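Local coordinates for NIF3-related protein (Bacillus cereus, PDB 2GX8) that is of unknown function but belongs to the NIF3 family, binds zinc ions at a conserved dimetal site and carries a probable regulatory domain, at residues M279-F284 with D305-V310; L292-A297 with H357-V362; G314-K319 with T334-Y339; K319-A324 with M346-N351; D330-G335 with L350-P355. All blocks are in the same frame, centred on the assembly; numbering follows the deposited sequence.

How the contacts relate
Contacts 1, 3 and 5 follow one sheet in which strand 306-313 pairs with strand 331-335, and that with strand 351-354. Contact 5 is its buried interior, with parallel backbone bonds and aliphatic side chains. Contact 1 lies toward the periphery, where an antiparallel ladder passes into a helix start. Contact 3 takes over where strand 331-335 ends, keeps one parallel bridge and otherwise relies on an asparagine amide. Contact 4 shares Leu350 and Asn351 with contact 5 and is almost wholly apolar, joining two helices that cover the sheet. Contact 2 is partly buried and small; it meets contact 3 through His357 and Asp336, and both border the zinc ions and the second subunit.

Contact 1 of 5, residues M279-F284 with D305-V310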
# COMPACT_ATOMS: atom_id res chain seq x y z
N MET C 279 44.11 -21.97 -1.61
CA MET C 279 44.73 -21.09 -0.63
C MET C 279 43.85 -21.10 0.60
O MET C 279 42.68 -21.53 0.55
CB MET C 279 44.65 -19.63 -1.08
CG MET C 279 45.17 -19.29 -2.43
SD MET C 279 44.91 -17.53 -2.57
CE MET C 279 45.43 -17.27 -4.27
N THR C 280 44.39 -20.54 1.70
CA THR C 280 43.60 -20.36 2.90
C THR C 280 42.87 -19.04 2.72
O THR C 280 43.18 -18.28 1.79
CB THR C 280 44.46 -20.32 4.20
OG1 THR C 280 45.28 -19.15 4.21
CG2 THR C 280 45.35 -21.59 4.33
N LEU C 281 41.90 -18.75 3.60
CA LEU C 281 41.14 -17.52 3.52
C LEU C 281 42.10 -16.37 3.78
O LEU C 281 42.08 -15.38 3.08
CB LEU C 281 40.01 -17.56 4.54
CG LEU C 281 39.04 -16.40 4.66
CD1 LEU C 281 38.37 -16.03 3.33
CD2 LEU C 281 38.01 -16.74 5.72
N GLY C 282 42.98 -16.53 4.77
CA GLY C 282 43.98 -15.52 5.13
C GLY C 282 44.85 -15.05 3.98
O GLY C 282 45.07 -13.84 3.83
N GLN C 283 45.35 -15.99 3.17
CA GLN C 283 46.13 -15.62 1.97
C GLN C 283 45.29 -15.23 0.77
O GLN C 283 45.76 -14.51 -0.11
CB GLN C 283 47.11 -16.69 1.56
CG GLN C 283 46.57 -18.05 1.66
CD GLN C 283 47.64 -19.08 1.44
OE1 GLN C 283 48.14 -19.26 0.32
NE2 GLN C 283 48.01 -19.78 2.51
N PHE C 284 44.06 -15.72 0.71
CA PHE C 284 43.19 -15.27 -0.33
C PHE C 284 42.90 -13.80 -0.10
O PHE C 284 42.98 -13.00 -1.02
CB PHE C 284 41.90 -16.07 -0.42
CG PHE C 284 40.93 -15.47 -1.39
CD1 PHE C 284 41.21 -15.48 -2.75
CD2 PHE C 284 39.75 -14.89 -0.94
CE1 PHE C 284 40.32 -14.91 -3.65
CE2 PHE C 284 38.84 -14.32 -1.83
CZ PHE C 284 39.12 -14.32 -3.19
N ASP C 305 40.89 -21.77 6.81
CA ASP C 305 40.01 -22.61 6.01
C ASP C 305 40.47 -22.57 4.57
O ASP C 305 40.99 -21.57 4.11
CB ASP C 305 38.54 -22.16 6.11
CG ASP C 305 37.87 -22.62 7.42
OD1 ASP C 305 38.50 -23.38 8.20
OD2 ASP C 305 36.70 -22.24 7.65
N LYS C 306 40.29 -23.67 3.86
CA LYS C 306 40.69 -23.73 2.47
C LYS C 306 39.65 -23.08 1.53
O LYS C 306 38.44 -23.26 1.69
CB LYS C 306 40.94 -25.17 2.09
CG LYS C 306 42.15 -25.82 2.81
CD LYS C 306 43.40 -25.05 2.48
CE LYS C 306 44.66 -25.78 2.86
NZ LYS C 306 45.84 -24.96 2.47
N VAL C 307 40.13 -22.29 0.57
CA VAL C 307 39.22 -21.72 -0.40
C VAL C 307 39.70 -22.01 -1.82
O VAL C 307 40.88 -21.85 -2.14
CB VAL C 307 38.95 -20.21 -0.25
CG1 VAL C 307 38.37 -19.88 1.14
CG2 VAL C 307 40.18 -19.38 -0.53
N ARG C 308 38.74 -22.43 -2.65
CA ARG C 308 39.01 -22.76 -4.04
C ARG C 308 38.05 -22.02 -4.99
O ARG C 308 38.50 -21.35 -5.92
CB ARG C 308 38.95 -24.27 -4.25
CG ARG C 308 39.01 -24.72 -5.71
CD ARG C 308 40.41 -24.63 -6.34
NE ARG C 308 40.45 -25.44 -7.56
CZ ARG C 308 41.45 -25.44 -8.44
NH1 ARG C 308 42.50 -24.65 -8.24
NH2 ARG C 308 41.38 -26.21 -9.51
N LYS C 309 36.74 -22.14 -4.78
CA LYS C 309 35.86 -21.34 -5.64
C LYS C 309 35.41 -20.08 -4.94
O LYS C 309 35.00 -20.10 -3.78
CB LYS C 309 34.72 -22.10 -6.31
CG LYS C 309 33.51 -22.40 -5.51
CD LYS C 309 32.52 -23.25 -6.32
CE LYS C 309 31.97 -22.55 -7.55
NZ LYS C 309 30.98 -23.44 -8.27
N VAL C 310 35.47 -19.00 -5.71
CA VAL C 310 35.23 -17.66 -5.26
C VAL C 310 34.07 -16.98 -5.98
O VAL C 310 33.96 -17.05 -7.20
CB VAL C 310 36.49 -16.81 -5.56
CG1 VAL C 310 36.31 -15.35 -5.15
CG2 VAL C 310 37.73 -17.41 -4.92
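Phe284 reaches from the first turn of helix 281-292 across to strand 306-313, and its atoms meet two valines in turn. CB lies 3.7 Å from Val307 CG2, and CG is still 4.1 Å from that same methyl. Because CG is anti to the backbone N (chi1 172°), the ring runs on past Val307, and CE1 comes 3.8 Å from Val310 CG2. The far end, CZ, is 3.6 Å from Val310 CG1, the two side chains approaching from opposite directions. Leu275, Val331 and Val333 also touch Phe284.

Beside this, Met279 and Val307 form an antiparallel hydrogen-bonded pair. Val307 N donates to Met279 O at 2.7 Å, almost straight on, with a C=O...N angle of 175°; the return bond from Met279 N to Val307 O is longer, 3.3 Å. Thr280 still pairs with Lys306, as a non-hydrogen-bonded pair; at Leu281 the ladder gives way to the helix, and Leu281 N makes only a weak, bent bond (127° at hydrogen) to Asp305 O at 3.0 Å, while Thr280, the N-cap, accepts weakly from Gln283 N through OG1. The chemistry thus implies a division of labour: backbone polarity is spent on strand pair and cap, and apolar packing fastens the first helical turn to the sheet.

Contact 2 of 5, residues L292-A297 with H357-V362. With ZN (zinc ion), chain L; ZN (zinc ion), chain M.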
# COMPACT_ATOMS: atom_id res chain seq x y z
N LEU C 292 43.20 -6.24 -6.00
CA LEU C 292 42.23 -5.15 -6.14
C LEU C 292 42.72 -3.79 -5.65
O LEU C 292 41.94 -2.85 -5.63
CB LEU C 292 40.91 -5.49 -5.46
CG LEU C 292 40.20 -6.76 -5.93
CD1 LEU C 292 38.83 -6.85 -5.26
CD2 LEU C 292 40.07 -6.78 -7.44
N ASP C 293 44.00 -3.69 -5.27
CA ASP C 293 44.67 -2.45 -4.88
C ASP C 293 44.03 -1.75 -3.69
O ASP C 293 43.66 -0.57 -3.76
CB ASP C 293 44.80 -1.50 -6.09
CG ASP C 293 45.72 -0.28 -5.82
OD1 ASP C 293 46.50 -0.28 -4.84
OD2 ASP C 293 45.67 0.68 -6.62
N VAL C 294 43.89 -2.47 -2.58
CA VAL C 294 43.37 -1.88 -1.36
C VAL C 294 44.32 -2.08 -0.19
O VAL C 294 45.05 -3.08 -0.11
CB VAL C 294 41.92 -2.33 -1.02
CG1 VAL C 294 40.95 -1.80 -2.08
CG2 VAL C 294 41.83 -3.80 -0.89
N LYS C 295 44.33 -1.11 0.73
CA LYS C 295 45.21 -1.20 1.87
C LYS C 295 44.68 -2.12 2.97
O LYS C 295 45.45 -2.77 3.66
CB LYS C 295 45.55 0.21 2.37
CG LYS C 295 46.18 1.08 1.25
CD LYS C 295 47.49 0.45 0.68
CE LYS C 295 47.97 1.10 -0.65
NZ LYS C 295 46.98 0.94 -1.78
N GLY C 296 43.37 -2.22 3.11
CA GLY C 296 42.81 -3.12 4.11
C GLY C 296 41.52 -3.78 3.68
O GLY C 296 40.88 -3.35 2.73
N ALA C 297 41.14 -4.85 4.37
CA ALA C 297 39.87 -5.54 4.11
C ALA C 297 39.33 -6.11 5.43
O ALA C 297 40.06 -6.15 6.42
CB ALA C 297 40.03 -6.68 3.07
N HIS C 357 33.30 -1.28 -1.20
CA HIS C 357 32.50 -1.00 -2.37
C HIS C 357 33.36 -0.31 -3.46
O HIS C 357 33.17 -0.51 -4.64
CB HIS C 357 31.37 -0.06 -1.93
CG HIS C 357 30.23 0.08 -2.88
ND1 HIS C 357 28.92 0.07 -2.46
CD2 HIS C 357 30.20 0.27 -4.22
CE1 HIS C 357 28.12 0.26 -3.49
NE2 HIS C 357 28.87 0.37 -4.58
N ASN C 358 34.34 0.47 -3.03
CA ASN C 358 35.18 1.22 -3.94
C ASN C 358 36.04 0.38 -4.87
O ASN C 358 36.65 0.95 -5.75
CB ASN C 358 36.06 2.20 -3.17
CG ASN C 358 36.77 3.19 -4.06
OD1 ASN C 358 36.17 4.14 -4.56
ND2 ASN C 358 38.07 2.98 -4.24
N VAL C 359 36.08 -0.94 -4.71
CA VAL C 359 36.86 -1.76 -5.64
C VAL C 359 36.24 -1.78 -7.04
O VAL C 359 36.84 -2.27 -7.99
CB VAL C 359 37.14 -3.20 -5.12
CG1 VAL C 359 37.79 -3.15 -3.75
CG2 VAL C 359 35.88 -4.04 -5.07
N GLU C 360 35.01 -1.27 -7.16
CA GLU C 360 34.34 -1.12 -8.46
C GLU C 360 35.01 -0.07 -9.33
O GLU C 360 34.63 0.13 -10.46
CB GLU C 360 32.92 -0.67 -8.28
CG GLU C 360 32.04 -1.74 -7.77
CD GLU C 360 30.60 -1.27 -7.78
OE1 GLU C 360 30.34 -0.11 -7.40
OE2 GLU C 360 29.73 -2.07 -8.19
N LYS C 361 35.98 0.62 -8.76
CA LYS C 361 36.74 1.62 -9.47
C LYS C 361 37.42 1.03 -10.72
O LYS C 361 37.84 1.78 -11.60
CB LYS C 361 37.78 2.19 -8.50
CG LYS C 361 38.83 1.17 -8.09
CD LYS C 361 39.87 1.79 -7.21
CE LYS C 361 41.00 0.81 -6.86
NZ LYS C 361 40.71 -0.03 -5.70
N VAL C 362 37.51 -0.30 -10.81
CA VAL C 362 38.17 -0.99 -11.96
C VAL C 362 37.42 -0.72 -13.24
O VAL C 362 37.90 -0.88 -14.34
CB VAL C 362 38.20 -2.50 -11.78
CG1 VAL C 362 39.21 -2.87 -10.73
CG2 VAL C 362 36.79 -3.03 -11.43
ZN ZN L . 28.07 0.52 -6.56
ZN ZN M . 28.02 -1.37 -9.30
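Two torsions carry the amino group of Lys361 to the backbone of Leu292. The first (chi1 66°) sets CG between the lysine's own backbone N and carbonyl carbon; the chain then runs extended until its last bond, where it bends (chi4 -86°) and turns NZ onto Leu292 O at 3.1 Å. The C=O...N angle is 164°, so the ammonium group meets the carbonyl nearly head-on. Alongside, Val294 CG1 lies 4.0 Å from Lys361 NZ.

The apolar half is made by Val359, which points toward the other segment. Leu292 CD1 sits 4.0 Å from Val359 CB, the two side chains crossing at a slant, while Val294 CG1 reaches Val359 CG1 at 3.8 Å from about a right angle. Leu292 is also backed by Pro355 and by Leu141 and Ala144 of helix 137-145.

Segment 357-361 is a 3-10 turn, and two of its residues, His357 and Glu360, bind the dimetal site. His357 NE2 binds one zinc ion at 2.1 Å. Glu360 bridges the pair: OE1 is 2.5 Å from that same zinc ion, and OE2 is 2.2 Å from the second. His93 completes the protein ligands of the first ion, His92 and Asp131 those of the second.

The turn is therefore two-sided, with metal ligands reaching one way and Val359 and Lys361 the other. Since Leu292 O lies at the carboxyl end of helix 281-292, the lysine charge would probably be favoured there by the helix dipole, tying the metal-bearing turn to that helix end.

Contact 3 of 5, residues G314-K319 with T334-Y339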
# COMPACT_ATOMS: atom_id res chain seq x y z
N GLY C 314 30.79 -6.71 -7.18
CA GLY C 314 31.25 -5.38 -6.80
C GLY C 314 30.09 -4.59 -6.24
O GLY C 314 28.98 -4.76 -6.73
N GLY C 315 30.31 -3.74 -5.24
CA GLY C 315 29.21 -2.93 -4.71
C GLY C 315 28.57 -3.60 -3.50
O GLY C 315 29.22 -4.43 -2.86
N ASP C 316 27.31 -3.25 -3.20
CA ASP C 316 26.54 -3.85 -2.10
C ASP C 316 25.98 -5.24 -2.50
O ASP C 316 24.98 -5.34 -3.23
CB ASP C 316 25.40 -2.92 -1.65
CG ASP C 316 24.57 -3.49 -0.47
OD1 ASP C 316 23.60 -2.83 -0.00
OD2 ASP C 316 24.88 -4.60 0.01
N GLY C 317 26.62 -6.30 -2.00
CA GLY C 317 26.15 -7.65 -2.30
C GLY C 317 25.63 -8.47 -1.12
O GLY C 317 25.62 -9.70 -1.16
N ASN C 318 25.22 -7.76 -0.07
CA ASN C 318 24.59 -8.35 1.10
C ASN C 318 23.44 -9.29 0.77
O ASN C 318 23.22 -10.29 1.44
CB ASN C 318 23.99 -7.21 1.90
CG ASN C 318 25.02 -6.45 2.70
OD1 ASN C 318 25.65 -6.99 3.60
ND2 ASN C 318 25.16 -5.16 2.40
N LYS C 319 22.70 -8.95 -0.28
CA LYS C 319 21.54 -9.74 -0.68
C LYS C 319 21.82 -11.08 -1.38
O LYS C 319 20.90 -11.88 -1.55
CB LYS C 319 20.59 -8.87 -1.52
CG LYS C 319 19.87 -7.81 -0.70
CD LYS C 319 18.63 -7.27 -1.43
CE LYS C 319 17.73 -6.47 -0.46
NZ LYS C 319 16.39 -6.09 -1.09
N THR C 334 32.70 -9.10 -1.63
CA THR C 334 31.71 -8.05 -1.91
C THR C 334 31.85 -6.89 -0.93
O THR C 334 32.48 -7.04 0.12
CB THR C 334 30.28 -8.66 -1.84
OG1 THR C 334 29.30 -7.75 -2.38
CG2 THR C 334 29.93 -9.10 -0.42
N GLY C 335 31.24 -5.74 -1.22
CA GLY C 335 31.33 -4.58 -0.34
C GLY C 335 30.14 -4.40 0.58
O GLY C 335 29.12 -5.08 0.47
N ASP C 336 30.29 -3.46 1.51
CA ASP C 336 29.22 -3.06 2.43
C ASP C 336 28.63 -4.14 3.30
O ASP C 336 27.46 -4.10 3.63
CB ASP C 336 28.11 -2.36 1.64
CG ASP C 336 28.57 -1.05 1.05
OD1 ASP C 336 29.44 -0.41 1.69
OD2 ASP C 336 28.05 -0.67 -0.05
N MET C 337 29.44 -5.08 3.72
CA MET C 337 28.93 -6.19 4.52
C MET C 337 28.31 -5.77 5.88
O MET C 337 29.01 -5.23 6.76
CB MET C 337 30.06 -7.21 4.70
CG MET C 337 29.56 -8.56 5.08
SD MET C 337 28.46 -9.22 3.81
CE MET C 337 27.73 -10.38 4.87
N TYR C 338 27.01 -6.02 6.04
CA TYR C 338 26.31 -5.70 7.28
C TYR C 338 26.53 -6.75 8.37
O TYR C 338 26.60 -7.95 8.11
CB TYR C 338 24.81 -5.52 7.05
CG TYR C 338 24.47 -4.14 6.54
CD1 TYR C 338 24.08 -3.93 5.20
CD2 TYR C 338 24.58 -3.03 7.40
CE1 TYR C 338 23.80 -2.62 4.72
CE2 TYR C 338 24.31 -1.74 6.93
CZ TYR C 338 23.93 -1.53 5.60
OH TYR C 338 23.67 -0.24 5.21
N TYR C 339 26.57 -6.28 9.61
CA TYR C 339 26.83 -7.15 10.76
C TYR C 339 25.95 -8.39 10.74
O TYR C 339 26.45 -9.50 10.81
CB TYR C 339 26.60 -6.35 12.05
CG TYR C 339 26.97 -7.05 13.34
CD1 TYR C 339 25.98 -7.56 14.20
CD2 TYR C 339 28.29 -7.16 13.74
CE1 TYR C 339 26.33 -8.20 15.42
CE2 TYR C 339 28.66 -7.78 14.96
CZ TYR C 339 27.68 -8.29 15.79
OH TYR C 339 28.05 -8.91 16.98
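Asn318 has the largest surface covered here, and both ends of its amide are used against the turn that follows strand 331-335. ND2 donates to Asp336 O at 2.8 Å; the acceptor lies close to the amide plane (11° out of it), but the donor stands above the carbonyl plane of Asp336 by 49°. OD1 in turn accepts from Tyr338 N at 3.0 Å, a nearly linear bond to the residue that precedes helix 339-348. The amide and the Tyr338 ring are inclined by 34°, with ND2 only 3.2 Å from Tyr338 CD1, so this part is closely packed. An Asx turn positions the asparagine: Asn318 N is bonded to Asp316 OD2 at 3.2 Å.

Thr334, second in buried surface, is the last but one residue of strand 331-335. Its OG1 lies 3.2 Å from Gly317 CA, a close approach made beside a residue without a side chain, and is hydrogen-bonded to Leu313 O. Next to it, Gly335 N donates to Gly315 O at 2.9 Å, and the neighbouring Asp316 and Gly335 form a single parallel bridge.

Asp336, which buries about as much as Gly315, points toward segment 314-319, with OD2 3.8 Å from Asp316 CB. That oxygen is bonded to the zinc ligand His357, while OD1 accepts from Tyr339 N of the second subunit. Asp316 OD1 is likewise held by Tyr338 OH of that subunit.

Two neighbouring carboxylates are thus each supplied with donors, and the Asn318 amide holds the turn from Asp336 to Tyr338, linking the second shell of the metal site to the subunit interface.

Contact 4 of 5, residues K319-A324 with M346-N351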
# COMPACT_ATOMS: atom_id res chain seq x y z
N LYS C 319 22.70 -8.95 -0.28
CA LYS C 319 21.54 -9.74 -0.68
C LYS C 319 21.82 -11.08 -1.38
O LYS C 319 20.90 -11.88 -1.55
CB LYS C 319 20.59 -8.87 -1.52
CG LYS C 319 19.87 -7.81 -0.70
CD LYS C 319 18.63 -7.27 -1.43
CE LYS C 319 17.73 -6.47 -0.46
NZ LYS C 319 16.39 -6.09 -1.09
N TYR C 320 23.07 -11.34 -1.73
CA TYR C 320 23.42 -12.55 -2.48
C TYR C 320 24.26 -13.57 -1.78
O TYR C 320 24.88 -14.41 -2.42
CB TYR C 320 24.03 -12.16 -3.80
CG TYR C 320 23.08 -11.25 -4.53
CD1 TYR C 320 23.29 -9.88 -4.56
CD2 TYR C 320 21.92 -11.75 -5.09
CE1 TYR C 320 22.35 -9.02 -5.20
CE2 TYR C 320 20.99 -10.93 -5.73
CZ TYR C 320 21.22 -9.56 -5.78
OH TYR C 320 20.28 -8.74 -6.41
N ILE C 321 24.27 -13.54 -0.46
CA ILE C 321 25.02 -14.54 0.28
C ILE C 321 24.43 -15.96 0.11
O ILE C 321 25.19 -16.93 0.14
CB ILE C 321 25.21 -14.15 1.78
CG1 ILE C 321 23.89 -14.18 2.53
CG2 ILE C 321 25.87 -12.76 1.88
CD1 ILE C 321 24.03 -14.18 4.03
N ASN C 322 23.11 -16.08 -0.06
CA ASN C 322 22.49 -17.39 -0.19
C ASN C 322 22.78 -18.00 -1.52
O ASN C 322 23.02 -19.21 -1.62
CB ASN C 322 20.99 -17.33 0.08
CG ASN C 322 20.68 -17.26 1.55
OD1 ASN C 322 20.55 -16.18 2.11
ND2 ASN C 322 20.67 -18.42 2.22
N GLN C 323 22.80 -17.14 -2.53
CA GLN C 323 23.12 -17.54 -3.89
C GLN C 323 24.56 -18.01 -3.95
O GLN C 323 24.84 -19.11 -4.40
CB GLN C 323 22.85 -16.36 -4.84
CG GLN C 323 22.87 -16.71 -6.33
CD GLN C 323 21.81 -17.75 -6.82
OE1 GLN C 323 20.95 -18.24 -6.07
NE2 GLN C 323 21.89 -18.09 -8.11
N ALA C 324 25.46 -17.19 -3.43
CA ALA C 324 26.90 -17.51 -3.36
C ALA C 324 27.17 -18.89 -2.74
O ALA C 324 27.99 -19.63 -3.26
CB ALA C 324 27.65 -16.42 -2.62
N MET C 346 28.26 -16.66 8.32
CA MET C 346 28.95 -17.67 9.13
C MET C 346 28.04 -18.88 9.32
O MET C 346 28.51 -20.00 9.24
CB MET C 346 29.37 -17.15 10.50
CG MET C 346 29.88 -15.76 10.50
SD MET C 346 30.78 -15.31 11.97
CE MET C 346 30.21 -16.50 13.18
N MET C 347 26.74 -18.65 9.57
CA MET C 347 25.74 -19.74 9.69
C MET C 347 25.56 -20.56 8.41
O MET C 347 25.23 -21.73 8.48
CB MET C 347 24.37 -19.21 10.19
CG MET C 347 24.36 -18.98 11.70
SD MET C 347 22.78 -18.58 12.44
CE MET C 347 22.46 -17.09 11.52
N LEU C 348 25.73 -19.94 7.24
CA LEU C 348 25.64 -20.69 5.98
C LEU C 348 26.93 -21.50 5.77
O LEU C 348 26.92 -22.50 5.05
CB LEU C 348 25.46 -19.76 4.79
CG LEU C 348 24.15 -18.97 4.65
CD1 LEU C 348 24.25 -18.02 3.46
CD2 LEU C 348 22.95 -19.92 4.49
N GLY C 349 28.01 -21.08 6.41
CA GLY C 349 29.33 -21.69 6.22
C GLY C 349 30.06 -20.98 5.08
O GLY C 349 30.91 -21.56 4.42
N LEU C 350 29.72 -19.70 4.84
CA LEU C 350 30.33 -18.90 3.77
C LEU C 350 31.35 -17.89 4.29
O LEU C 350 31.05 -17.05 5.15
CB LEU C 350 29.23 -18.14 3.01
CG LEU C 350 29.66 -17.26 1.84
CD1 LEU C 350 30.11 -18.10 0.66
CD2 LEU C 350 28.49 -16.37 1.43
N ASN C 351 32.57 -17.94 3.75
CA ASN C 351 33.58 -16.98 4.11
C ASN C 351 33.35 -15.72 3.30
O ASN C 351 32.71 -15.76 2.25
CB ASN C 351 34.94 -17.55 3.82
CG ASN C 351 35.25 -18.75 4.66
OD1 ASN C 351 34.67 -18.94 5.74
ND2 ASN C 351 36.17 -19.55 4.20
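Ile321 O is enclosed by two leucine methyl groups: Leu348 CD1 and Leu350 CD2 each come to 3.6 Å from it. These are van der Waals contacts, and no hydrogen bond passes between the two segments. The side chain of Ile321 continues the packing. Its CD1 meets Leu348 CD1 at 3.9 Å, the chains crossing at about a right angle, and its CB lies 4.0 Å from Leu350 CD2. The same Leu350 methyl reaches Ala324 CB at 4.1 Å, one turn further along the helix, so CD2 is lodged between two side chains of helix 321-326 and a carbonyl oxygen.

Leu348 is the last helical residue of 339-348, and the chain leaves that helix by a Schellman motif in which Gly349, with positive phi (90°), is the C-prime residue; Leu350 N returns to Ala345 O, and Gly349 N more weakly to Met346 O. This reversal lets Leu348 and Leu350, two residues apart, both point toward helix 321-326 before the chain enters strand 351-354. At the start of the opposing helix, Tyr320 is the N-cap residue, and Tyr320 O accepts from Ala324 N at 3.0 Å.

At the outer margin, Asn322 leads away from the contact at CB, yet its amide bends back with CG anti to the carbonyl carbon (chi1 -78°). ND2 then lies 3.5 Å from Leu348 CD2, and the asparagine and leucine cross roughly perpendicularly. Ile321, Ala324 and Leu350 also touch Tyr332 of strand 331-335.

Contact 5 of 5, residues D330-G335 with L350-P355; sequences DVYVTG and LNIVDP
Val331 and Val353 stand on one face of the sheet and meet at a slant, CG2 to CG2, 3.9 Å apart. Further along that face Val333 lies about perpendicular to Pro355, with CG1 3.8 Å from the proline CG. Phe284 of helix 281-292 covers both Val331 and Val333.

On the other face Tyr332 leads away from strand 351-354: a chi1 of 180° swings the ring opposite the backbone N, and CB and CD1 do the touching. Its CB is 3.9 Å from Leu350 CD2, and its CD1 is 4.3 Å from Ile352 CD1. The hydroxyl extends to a hydrogen bond with Gly317 O, and Thr334 CG2 lies over one ring face, toward its rim.

The two strands run parallel, 23° apart, as the strands of a beta-alpha-beta unit whose connection is helix 339-348. Both backbone polar atoms of Tyr332 are bonded to strand 351-354: its N donates to Asn351 O at 2.8 Å, and its O accepts from Val353 N at 3.0 Å. Thr334 N follows with a longer bond, 3.3 Å to Val353 O.

Where the strands end, Asp354 OD1 comes 3.1 Å from Thr334 O, two acceptors side by side. Gly356 N donates to that carboxylate oxygen, while OD2 takes a salt bridge from Arg298 and a bond from Met337 N.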
# COMPACT_ATOMS: atom_id res chain seq x y z
N ASP C 330 33.30 -20.86 -1.67
CA ASP C 330 34.06 -21.13 -0.45
C ASP C 330 34.24 -19.80 0.25
O ASP C 330 34.37 -19.76 1.49
CB ASP C 330 35.44 -21.70 -0.79
CG ASP C 330 35.39 -23.14 -1.25
OD1 ASP C 330 34.66 -23.95 -0.63
OD2 ASP C 330 36.12 -23.47 -2.22
N VAL C 331 34.26 -18.73 -0.55
CA VAL C 331 34.46 -17.38 -0.09
C VAL C 331 33.69 -16.42 -0.99
O VAL C 331 33.54 -16.66 -2.18
CB VAL C 331 35.96 -17.00 -0.11
CG1 VAL C 331 36.48 -17.02 -1.50
CG2 VAL C 331 36.21 -15.61 0.49
N TYR C 332 33.23 -15.31 -0.44
CA TYR C 332 32.47 -14.32 -1.21
C TYR C 332 33.11 -12.93 -1.06
O TYR C 332 33.24 -12.43 0.03
CB TYR C 332 31.00 -14.36 -0.76
CG TYR C 332 30.01 -13.40 -1.43
CD1 TYR C 332 28.96 -12.85 -0.69
CD2 TYR C 332 30.10 -13.04 -2.79
CE1 TYR C 332 28.02 -11.98 -1.27
CE2 TYR C 332 29.14 -12.13 -3.40
CZ TYR C 332 28.12 -11.62 -2.62
OH TYR C 332 27.15 -10.74 -3.13
N VAL C 333 33.49 -12.31 -2.18
CA VAL C 333 34.13 -11.00 -2.17
C VAL C 333 33.14 -9.94 -2.58
O VAL C 333 32.82 -9.84 -3.75
CB VAL C 333 35.29 -10.93 -3.18
CG1 VAL C 333 35.91 -9.55 -3.18
CG2 VAL C 333 36.32 -11.97 -2.87
N THR C 334 32.70 -9.10 -1.63
CA THR C 334 31.71 -8.05 -1.91
C THR C 334 31.85 -6.89 -0.93
O THR C 334 32.48 -7.04 0.12
CB THR C 334 30.28 -8.66 -1.84
OG1 THR C 334 29.30 -7.75 -2.38
CG2 THR C 334 29.93 -9.10 -0.42
N GLY C 335 31.24 -5.74 -1.22
CA GLY C 335 31.33 -4.58 -0.34
C GLY C 335 30.14 -4.40 0.58
O GLY C 335 29.12 -5.08 0.47
N LEU C 350 29.72 -19.70 4.84
CA LEU C 350 30.33 -18.90 3.77
C LEU C 350 31.35 -17.89 4.29
O LEU C 350 31.05 -17.05 5.15
CB LEU C 350 29.23 -18.14 3.01
CG LEU C 350 29.66 -17.26 1.84
CD1 LEU C 350 30.11 -18.10 0.66
CD2 LEU C 350 28.49 -16.37 1.43
N ASN C 351 32.57 -17.94 3.75
CA ASN C 351 33.58 -16.98 4.11
C ASN C 351 33.35 -15.72 3.30
O ASN C 351 32.71 -15.76 2.25
CB ASN C 351 34.94 -17.55 3.82
CG ASN C 351 35.25 -18.75 4.66
OD1 ASN C 351 34.67 -18.94 5.74
ND2 ASN C 351 36.17 -19.55 4.20
N ILE C 352 33.88 -14.61 3.79
CA ILE C 352 33.69 -13.34 3.12
C ILE C 352 34.94 -12.52 3.21
O ILE C 352 35.62 -12.55 4.22
CB ILE C 352 32.55 -12.52 3.79
CG1 ILE C 352 31.31 -13.41 4.00
CG2 ILE C 352 32.25 -11.22 3.02
CD1 ILE C 352 30.08 -12.84 3.50
N VAL C 353 35.27 -11.84 2.13
CA VAL C 353 36.31 -10.84 2.17
C VAL C 353 35.63 -9.57 1.65
O VAL C 353 35.05 -9.60 0.60
CB VAL C 353 37.48 -11.16 1.29
CG1 VAL C 353 38.45 -10.03 1.37
CG2 VAL C 353 38.18 -12.52 1.75
N ASP C 354 35.71 -8.47 2.39
CA ASP C 354 35.07 -7.20 2.03
C ASP C 354 36.20 -6.22 1.80
O ASP C 354 36.73 -5.64 2.74
CB ASP C 354 34.18 -6.71 3.19
CG ASP C 354 33.43 -5.42 2.89
OD1 ASP C 354 33.73 -4.75 1.88
OD2 ASP C 354 32.50 -5.08 3.66
N PRO C 355 36.55 -6.01 0.54
CA PRO C 355 37.61 -5.07 0.23
C PRO C 355 37.04 -3.66 0.09
O PRO C 355 37.79 -2.73 -0.16
CB PRO C 355 38.12 -5.57 -1.11
CG PRO C 355 36.91 -6.21 -1.77
CD PRO C 355 35.96 -6.61 -0.68